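Local coordinates for flagellar hook-associated protein (Burkholderia pseudomallei, PDB 4UT1) that probably serves as a structural protein of the bacterial flagellum, at the junction between the hook and the filament, at residues 181-186 / 205-210; 168-173 / 248-253. All coordinates share one frame; numbering follows the deposited sequence.

Contact 1 (181-186 / 205-210); sequences SQIAQL and DQRDLA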
ATOM      1  N   SER A 181     -24.568 -17.200 -29.516  1.00 17.16           N
ATOM      2  CA  SER A 181     -25.048 -17.164 -30.888  1.00 21.92           C
ATOM      3  C   SER A 181     -25.385 -18.570 -31.393  1.00 19.41           C
ATOM      4  O   SER A 181     -26.398 -18.765 -32.063  1.00 20.45           O
ATOM      5  CB  SER A 181     -24.011 -16.507 -31.799  1.00 19.93           C
ATOM      6  OG  SER A 181     -24.420 -16.600 -33.151  1.00 27.11           O
ATOM      7  N   GLN A 182     -24.545 -19.548 -31.060  1.00 18.16           N
ATOM      8  CA  GLN A 182     -24.770 -20.931 -31.481  1.00 21.35           C
ATOM      9  C   GLN A 182     -26.049 -21.498 -30.896  1.00 20.74           C
ATOM     10  O   GLN A 182     -26.804 -22.196 -31.577  1.00 20.30           O
ATOM     11  CB  GLN A 182     -23.606 -21.832 -31.068  1.00 21.16           C
ATOM     12  CG  GLN A 182     -22.313 -21.580 -31.783  1.00 24.27           C
ATOM     13  CD  GLN A 182     -21.203 -22.474 -31.247  1.00 30.32           C
ATOM     14  OE1 GLN A 182     -21.469 -23.554 -30.717  1.00 32.14           O
ATOM     15  NE2 GLN A 182     -19.959 -22.019 -31.361  1.00 28.77           N
ATOM     16  N   ILE A 183     -26.284 -21.194 -29.628  1.00 17.14           N
ATOM     17  CA  ILE A 183     -27.455 -21.686 -28.923  1.00 17.05           C
ATOM     18  C   ILE A 183     -28.742 -21.032 -29.460  1.00 23.14           C
ATOM     19  O   ILE A 183     -29.763 -21.706 -29.625  1.00 22.12           O
ATOM     20  CB  ILE A 183     -27.317 -21.448 -27.405  1.00 20.74           C
ATOM     21  CG1 ILE A 183     -26.200 -22.345 -26.837  1.00 20.40           C
ATOM     22  CG2 ILE A 183     -28.639 -21.710 -26.695  1.00 22.68           C
ATOM     23  CD1 ILE A 183     -25.668 -21.902 -25.477  1.00 23.80           C
ATOM     24  N   ALA A 184     -28.696 -19.732 -29.749  1.00 19.65           N
ATOM     25  CA  ALA A 184     -29.850 -19.081 -30.386  1.00 18.24           C
ATOM     26  C   ALA A 184     -30.112 -19.716 -31.756  1.00 20.40           C
ATOM     27  O   ALA A 184     -31.265 -19.981 -32.108  1.00 23.05           O
ATOM     28  CB  ALA A 184     -29.625 -17.584 -30.535  1.00 17.08           C
ATOM     29  N   GLN A 185     -29.043 -19.944 -32.519  1.00 18.48           N
ATOM     30  CA  GLN A 185     -29.152 -20.563 -33.845  1.00 21.14           C
ATOM     31  C   GLN A 185     -29.792 -21.944 -33.738  1.00 23.27           C
ATOM     32  O   GLN A 185     -30.636 -22.317 -34.557  1.00 22.93           O
ATOM     33  CB  GLN A 185     -27.780 -20.669 -34.522  1.00 21.46           C
ATOM     34  CG  GLN A 185     -27.263 -19.374 -35.160  1.00 16.88           C
ATOM     35  CD  GLN A 185     -25.852 -19.507 -35.727  1.00 24.10           C
ATOM     36  OE1 GLN A 185     -25.641 -20.166 -36.741  1.00 33.41           O
ATOM     37  NE2 GLN A 185     -24.885 -18.874 -35.073  1.00 25.15           N
ATOM     38  N   LEU A 186     -29.388 -22.696 -32.719  1.00 20.98           N
ATOM     39  CA  LEU A 186     -29.888 -24.045 -32.499  1.00 24.51           C
ATOM     40  C   LEU A 186     -31.336 -24.058 -32.021  1.00 26.42           C
ATOM     41  O   LEU A 186     -32.103 -24.935 -32.420  1.00 25.87           O
ATOM     42  CB  LEU A 186     -28.980 -24.790 -31.506  1.00 23.09           C
ATOM     43  CG  LEU A 186     -27.624 -25.148 -32.120  1.00 20.52           C
ATOM     44  CD1 LEU A 186     -26.615 -25.647 -31.071  1.00 25.52           C
ATOM     45  CD2 LEU A 186     -27.790 -26.192 -33.218  1.00 29.66           C
ATOM     46  N   ASP A 205     -28.210 -32.359 -28.990  1.00 37.78           N
ATOM     47  CA  ASP A 205     -26.892 -32.640 -28.428  1.00 39.23           C
ATOM     48  C   ASP A 205     -25.923 -31.488 -28.639  1.00 36.88           C
ATOM     49  O   ASP A 205     -25.171 -31.128 -27.740  1.00 29.18           O
ATOM     50  CB  ASP A 205     -26.307 -33.910 -29.045  1.00 36.18           C
ATOM     51  CG  ASP A 205     -26.817 -35.168 -28.381  1.00 36.02           C
ATOM     52  OD1 ASP A 205     -27.859 -35.098 -27.701  1.00 36.48           O
ATOM     53  OD2 ASP A 205     -26.170 -36.228 -28.538  1.00 46.59           O
ATOM     54  N   GLN A 206     -25.932 -30.937 -29.848  1.00 35.44           N
ATOM     55  CA  GLN A 206     -25.066 -29.821 -30.203  1.00 34.21           C
ATOM     56  C   GLN A 206     -25.348 -28.610 -29.311  1.00 36.63           C
ATOM     57  O   GLN A 206     -24.435 -27.879 -28.916  1.00 30.63           O
ATOM     58  CB  GLN A 206     -25.264 -29.461 -31.674  1.00 38.34           C
ATOM     59  CG  GLN A 206     -24.182 -28.589 -32.276  1.00 43.07           C
ATOM     60  CD  GLN A 206     -24.251 -28.571 -33.796  1.00 50.59           C
ATOM     61  OE1 GLN A 206     -25.225 -29.047 -34.391  1.00 42.64           O
ATOM     62  NE2 GLN A 206     -23.213 -28.030 -34.432  1.00 52.14           N
ATOM     63  N   ARG A 207     -26.622 -28.402 -28.999  1.00 33.14           N
ATOM     64  CA  ARG A 207     -27.019 -27.298 -28.141  1.00 31.09           C
ATOM     65  C   ARG A 207     -26.552 -27.532 -26.701  1.00 33.25           C
ATOM     66  O   ARG A 207     -26.024 -26.624 -26.055  1.00 31.21           O
ATOM     67  CB  ARG A 207     -28.530 -27.106 -28.189  1.00 31.56           C
ATOM     68  CG  ARG A 207     -29.029 -25.883 -27.432  1.00 30.22           C
ATOM     69  CD  ARG A 207     -30.525 -25.658 -27.666  1.00 31.19           C
ATOM     70  NE  ARG A 207     -31.327 -26.804 -27.248  1.00 30.55           N
ATOM     71  CZ  ARG A 207     -32.659 -26.825 -27.230  1.00 36.56           C
ATOM     72  NH1 ARG A 207     -33.354 -25.754 -27.597  1.00 32.28           N
ATOM     73  NH2 ARG A 207     -33.299 -27.919 -26.834  1.00 30.97           N
ATOM     74  N   ASP A 208     -26.744 -28.752 -26.207  1.00 34.10           N
ATOM     75  CA  ASP A 208     -26.303 -29.109 -24.857  1.00 37.08           C
ATOM     76  C   ASP A 208     -24.796 -28.977 -24.682  1.00 28.56           C
ATOM     77  O   ASP A 208     -24.329 -28.524 -23.641  1.00 30.28           O
ATOM     78  CB  ASP A 208     -26.732 -30.536 -24.515  1.00 38.59           C
ATOM     79  CG  ASP A 208     -28.195 -30.629 -24.156  1.00 36.81           C
ATOM     80  OD1 ASP A 208     -28.672 -29.775 -23.385  1.00 37.02           O
ATOM     81  OD2 ASP A 208     -28.869 -31.556 -24.648  1.00 43.15           O
ATOM     82  N   LEU A 209     -24.040 -29.391 -25.692  1.00 30.12           N
ATOM     83  CA  LEU A 209     -22.591 -29.251 -25.656  1.00 34.89           C
ATOM     84  C   LEU A 209     -22.203 -27.779 -25.637  1.00 34.25           C
ATOM     85  O   LEU A 209     -21.217 -27.394 -25.005  1.00 29.00           O
ATOM     86  CB  LEU A 209     -21.947 -29.947 -26.851  1.00 36.32           C
ATOM     87  CG  LEU A 209     -20.449 -29.689 -27.032  1.00 39.08           C
ATOM     88  CD1 LEU A 209     -19.676 -30.035 -25.759  1.00 36.49           C
ATOM     89  CD2 LEU A 209     -19.905 -30.465 -28.223  1.00 40.07           C
ATOM     90  N   ALA A 210     -22.982 -26.958 -26.336  1.00 29.58           N
ATOM     91  CA  ALA A 210     -22.736 -25.522 -26.356  1.00 26.80           C
ATOM     92  C   ALA A 210     -22.943 -24.937 -24.963  1.00 23.89           C
ATOM     93  O   ALA A 210     -22.122 -24.153 -24.486  1.00 25.13           O
ATOM     94  CB  ALA A 210     -23.643 -24.833 -27.376  1.00 26.77           C
TER
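I183 and R207 mark the closest backbone approach of two antiparallel helical segments, their CA atoms 5.7 Å apart. Segment 181-186 belongs to the long helix 134-193, 205-210 to the shorter helix 201-215; the segment axes come within 9.3 Å, with 156° between their N-to-C directions. No hydrogen bond links the two segments, and the contact is mainly apolar. L186 makes the largest contribution: methyl CD1 is pressed against the opposite backbone, 3.4 Å from the CA of R207, and also meets the CB of R207 and the CG of Q206. With CG of L186 beside its backbone N (chi1 -71°), the branch carries CD1 to that backbone and crosses the side chain of Q206 at about a right angle. The second methyl, CD2, comes 4.0 Å from the amide oxygen OE1 of Q206, toward the more exposed border. One turn earlier, I183 reaches A210: CG1 approaches the CB of A210 to 3.6 Å and CD1 follows at 4.0 Å, while I183 also touches V211 and L214 further along helix 201-215. The two helices form an alpha-alpha hairpin within the FlgK helical domain, and 181-186 falls in a predicted coiled coil. R207 adds its aliphatic base to the hairpin, and its charged end reaches past L186: the chain runs extended through CG and CD, then bends at chi3 (59°), and NH1 bonds both OD1 of N187, on the same long helix as L186, and the backbone O of G227. The guanidinium also makes a cation-pi contact with Y229, whose hydroxyl bonds D208 OD1, so this face of helix 201-215 is tied to the neighbouring beta-strand and turn. Q182 touches only lightly, its OE1 4.2 Å from the CB of A210.

Contact 2 (168-173 / 248-253); sequences QLTDTV and LATVAS. With EDO (1,2-ethanediol), chain M.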
ATOM      1  N   GLN A 168      -7.470 -12.184 -21.062  1.00 13.53           N
ATOM      2  CA  GLN A 168      -8.265 -13.390 -20.864  1.00 14.73           C
ATOM      3  C   GLN A 168      -9.748 -13.088 -20.709  1.00 14.50           C
ATOM      4  O   GLN A 168     -10.595 -13.855 -21.195  1.00 16.10           O
ATOM      5  CB  GLN A 168      -7.755 -14.172 -19.658  1.00 14.04           C
ATOM      6  CG  GLN A 168      -6.430 -14.882 -19.949  1.00 12.63           C
ATOM      7  CD  GLN A 168      -5.907 -15.649 -18.760  1.00 17.18           C
ATOM      8  OE1 GLN A 168      -4.814 -15.378 -18.273  1.00 27.97           O
ATOM      9  NE2 GLN A 168      -6.676 -16.616 -18.288  1.00 17.37           N
ATOM     10  N   LEU A 169     -10.068 -11.976 -20.049  1.00 12.88           N
ATOM     11  CA  LEU A 169     -11.454 -11.509 -19.997  1.00 12.93           C
ATOM     12  C   LEU A 169     -12.005 -11.311 -21.406  1.00 13.94           C
ATOM     13  O   LEU A 169     -13.092 -11.780 -21.723  1.00 13.09           O
ATOM     14  CB  LEU A 169     -11.576 -10.205 -19.194  1.00 14.48           C
ATOM     15  CG  LEU A 169     -11.347 -10.338 -17.688  1.00 16.11           C
ATOM     16  CD1 LEU A 169     -11.317  -8.983 -17.022  1.00 18.14           C
ATOM     17  CD2 LEU A 169     -12.423 -11.228 -17.050  1.00 14.48           C
ATOM     18  N   THR A 170     -11.261 -10.623 -22.260  1.00 12.78           N
ATOM     19  CA  THR A 170     -11.734 -10.390 -23.629  1.00 13.86           C
ATOM     20  C   THR A 170     -11.876 -11.693 -24.415  1.00 14.18           C
ATOM     21  O   THR A 170     -12.880 -11.907 -25.111  1.00 16.55           O
ATOM     22  CB  THR A 170     -10.791  -9.434 -24.391  1.00 17.15           C
ATOM     23  OG1 THR A 170     -10.772  -8.172 -23.724  1.00 15.13           O
ATOM     24  CG2 THR A 170     -11.256  -9.238 -25.839  1.00 16.75           C
ATOM     25  N   ASP A 171     -10.885 -12.572 -24.302  1.00 14.42           N
ATOM     26  CA  ASP A 171     -10.960 -13.860 -24.986  1.00 15.75           C
ATOM     27  C   ASP A 171     -12.156 -14.641 -24.492  1.00 17.37           C
ATOM     28  O   ASP A 171     -12.852 -15.280 -25.285  1.00 14.95           O
ATOM     29  CB  ASP A 171      -9.691 -14.682 -24.785  1.00 15.56           C
ATOM     30  CG  ASP A 171      -8.541 -14.172 -25.614  1.00 19.83           C
ATOM     31  OD1 ASP A 171      -8.794 -13.325 -26.495  1.00 23.39           O
ATOM     32  OD2 ASP A 171      -7.394 -14.618 -25.391  1.00 22.07           O
ATOM     33  N   THR A 172     -12.411 -14.553 -23.188  1.00 14.24           N
ATOM     34  CA  THR A 172     -13.504 -15.291 -22.587  1.00 13.69           C
ATOM     35  C   THR A 172     -14.834 -14.775 -23.143  1.00 15.93           C
ATOM     36  O   THR A 172     -15.729 -15.563 -23.470  1.00 17.92           O
ATOM     37  CB  THR A 172     -13.494 -15.181 -21.061  1.00 13.94           C
ATOM     38  OG1 THR A 172     -12.283 -15.755 -20.551  1.00 15.21           O
ATOM     39  CG2 THR A 172     -14.684 -15.921 -20.460  1.00 17.00           C
ATOM     40  N   VAL A 173     -14.937 -13.456 -23.286  1.00 14.44           N
ATOM     41  CA  VAL A 173     -16.155 -12.838 -23.809  1.00 12.56           C
ATOM     42  C   VAL A 173     -16.369 -13.191 -25.284  1.00 16.23           C
ATOM     43  O   VAL A 173     -17.497 -13.428 -25.706  1.00 13.39           O
ATOM     44  CB  VAL A 173     -16.129 -11.310 -23.632  1.00 17.84           C
ATOM     45  CG1 VAL A 173     -17.117 -10.635 -24.568  1.00 18.20           C
ATOM     46  CG2 VAL A 173     -16.464 -10.958 -22.193  1.00 14.08           C
ATOM     47  N   LEU A 248     -21.934  -9.737 -25.188  1.00 17.15           N
ATOM     48  CA  LEU A 248     -21.171  -9.104 -24.124  1.00 16.38           C
ATOM     49  C   LEU A 248     -19.958  -8.432 -24.740  1.00 16.05           C
ATOM     50  O   LEU A 248     -19.526  -8.798 -25.839  1.00 17.79           O
ATOM     51  CB  LEU A 248     -20.734 -10.124 -23.068  1.00 13.91           C
ATOM     52  CG  LEU A 248     -21.853 -10.948 -22.426  1.00 16.48           C
ATOM     53  CD1 LEU A 248     -21.280 -11.976 -21.478  1.00 13.04           C
ATOM     54  CD2 LEU A 248     -22.885 -10.042 -21.711  1.00 16.02           C
ATOM     55  N   ALA A 249     -19.403  -7.451 -24.036  1.00 17.34           N
ATOM     56  CA  ALA A 249     -18.136  -6.870 -24.445  1.00 14.27           C
ATOM     57  C   ALA A 249     -17.274  -6.574 -23.225  1.00 17.16           C
ATOM     58  O   ALA A 249     -17.778  -6.484 -22.102  1.00 15.70           O
ATOM     59  CB  ALA A 249     -18.360  -5.606 -25.259  1.00 13.00           C
ATOM     60  N   THR A 250     -15.974  -6.440 -23.444  1.00 14.37           N
ATOM     61  CA  THR A 250     -15.112  -5.871 -22.422  1.00 14.79           C
ATOM     62  C   THR A 250     -14.847  -4.413 -22.783  1.00 15.62           C
ATOM     63  O   THR A 250     -14.663  -4.066 -23.954  1.00 15.88           O
ATOM     64  CB  THR A 250     -13.764  -6.618 -22.274  1.00 15.48           C
ATOM     65  OG1 THR A 250     -13.075  -6.634 -23.526  1.00 16.18           O
ATOM     66  CG2 THR A 250     -13.961  -8.048 -21.784  1.00 13.27           C
ATOM     67  N   VAL A 251     -14.849  -3.561 -21.767  1.00 13.78           N
ATOM     68  CA  VAL A 251     -14.469  -2.171 -21.920  1.00 14.40           C
ATOM     69  C   VAL A 251     -13.684  -1.780 -20.662  1.00 13.48           C
ATOM     70  O   VAL A 251     -13.731  -2.487 -19.655  1.00 12.91           O
ATOM     71  CB  VAL A 251     -15.693  -1.250 -22.090  1.00 14.77           C
ATOM     72  CG1 VAL A 251     -16.505  -1.672 -23.306  1.00 16.49           C
ATOM     73  CG2 VAL A 251     -16.551  -1.304 -20.850  1.00 17.31           C
ATOM     74  N   ALA A 252     -12.958  -0.675 -20.733  1.00 14.15           N
ATOM     75  CA  ALA A 252     -12.243  -0.177 -19.552  1.00 17.56           C
ATOM     76  C   ALA A 252     -13.254   0.034 -18.433  1.00 16.80           C
ATOM     77  O   ALA A 252     -14.338   0.593 -18.664  1.00 15.79           O
ATOM     78  CB  ALA A 252     -11.502   1.110 -19.871  1.00 17.59           C
ATOM     79  N   SER A 253     -12.939  -0.447 -17.237  1.00 18.12           N
ATOM     80  CA  SER A 253     -13.876  -0.296 -16.124  1.00 16.94           C
ATOM     81  C   SER A 253     -14.002   1.177 -15.747  1.00 16.66           C
ATOM     82  O   SER A 253     -13.042   1.941 -15.839  1.00 20.21           O
ATOM     83  CB  SER A 253     -13.445  -1.132 -14.919  1.00 20.10           C
ATOM     84  OG  SER A 253     -12.549  -0.410 -14.106  1.00 23.57           O
TER
HETATM   85  C1  EDO M1639     -11.075 -18.354 -22.727  1.00 26.52           C
HETATM   86  O1  EDO M1639     -11.446 -18.276 -21.345  1.00 26.78           O
HETATM   87  C2  EDO M1639      -9.559 -18.291 -22.861  1.00 32.41           C
HETATM   88  O2  EDO M1639      -9.033 -17.276 -21.993  1.00 30.14           O
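T170 and T250 join hydroxyl to hydroxyl where helix 134-193 packs against a beta-sheet, their OG1 atoms 2.8 Å apart. This is helix-on-sheet packing: strand 244-252 belongs to an antiparallel meander of six strands, and 168-173 runs nearly against it, at 161° with axes 7.8 Å apart. Alternation along the strand gives L248 and T250 to the helix, while A249 and V251 start away from it at CB. The tight part centres on V173 and T250. CG1 of V173, anti to its own backbone N (chi1 160°), reaches the strand backbone and sits 3.3 Å from the carbonyl O of L248, an oxygen that also accepts a hydrogen bond from ND2 of N177 one helical turn later. The same methyl packs on the CB of L248, and CG2 of V173 meets CG2 of T250 as the two side chains slide past each other in opposite directions. That threonine methyl also rests on the helix backbone, 3.7 Å from the CA of T170. I262 of the next strand touches both V173 and T250, widening the apolar patch. Toward the partly exposed border the packing thins to the threonine pair, whose side chains cross at about a right angle; OG1 of T170 has a further, weak bond to the O of N166. T250 turns OG1 between its backbone N and carbonyl carbon (chi1 57°), which sets the hydroxyl toward T170. D171 starts away from the strand at CB, and near it a 1,2-ethanediol, probably from the crystallisation liquor, reaches the helix. T172 OG1 gives a 2.6 Å bond to the O of Q168, from the face opposite to the T172 N-H, and accepts one of 2.8 Å from O1 of the glycol.

In the fold
Both contacts use helix 134-193, and all four segments fall in the FlgK helical domain range. Their centres are 22 Å apart and their nearest atoms about 9 Å, so they do not touch. Along the chain the order is 168-173, 181-186, 205-210, 248-253: the hairpin pair of contact 1 comes between the two halves of contact 2. After the long helix the chain turns back into helix 201-215, then builds the meander sheet whose strand 244-252 packs on an earlier part of helix 134-193. The single long helix thus packs against a second helix at one level and against the sheet at another, combining helical bundle and beta-sheet in one elongated unit.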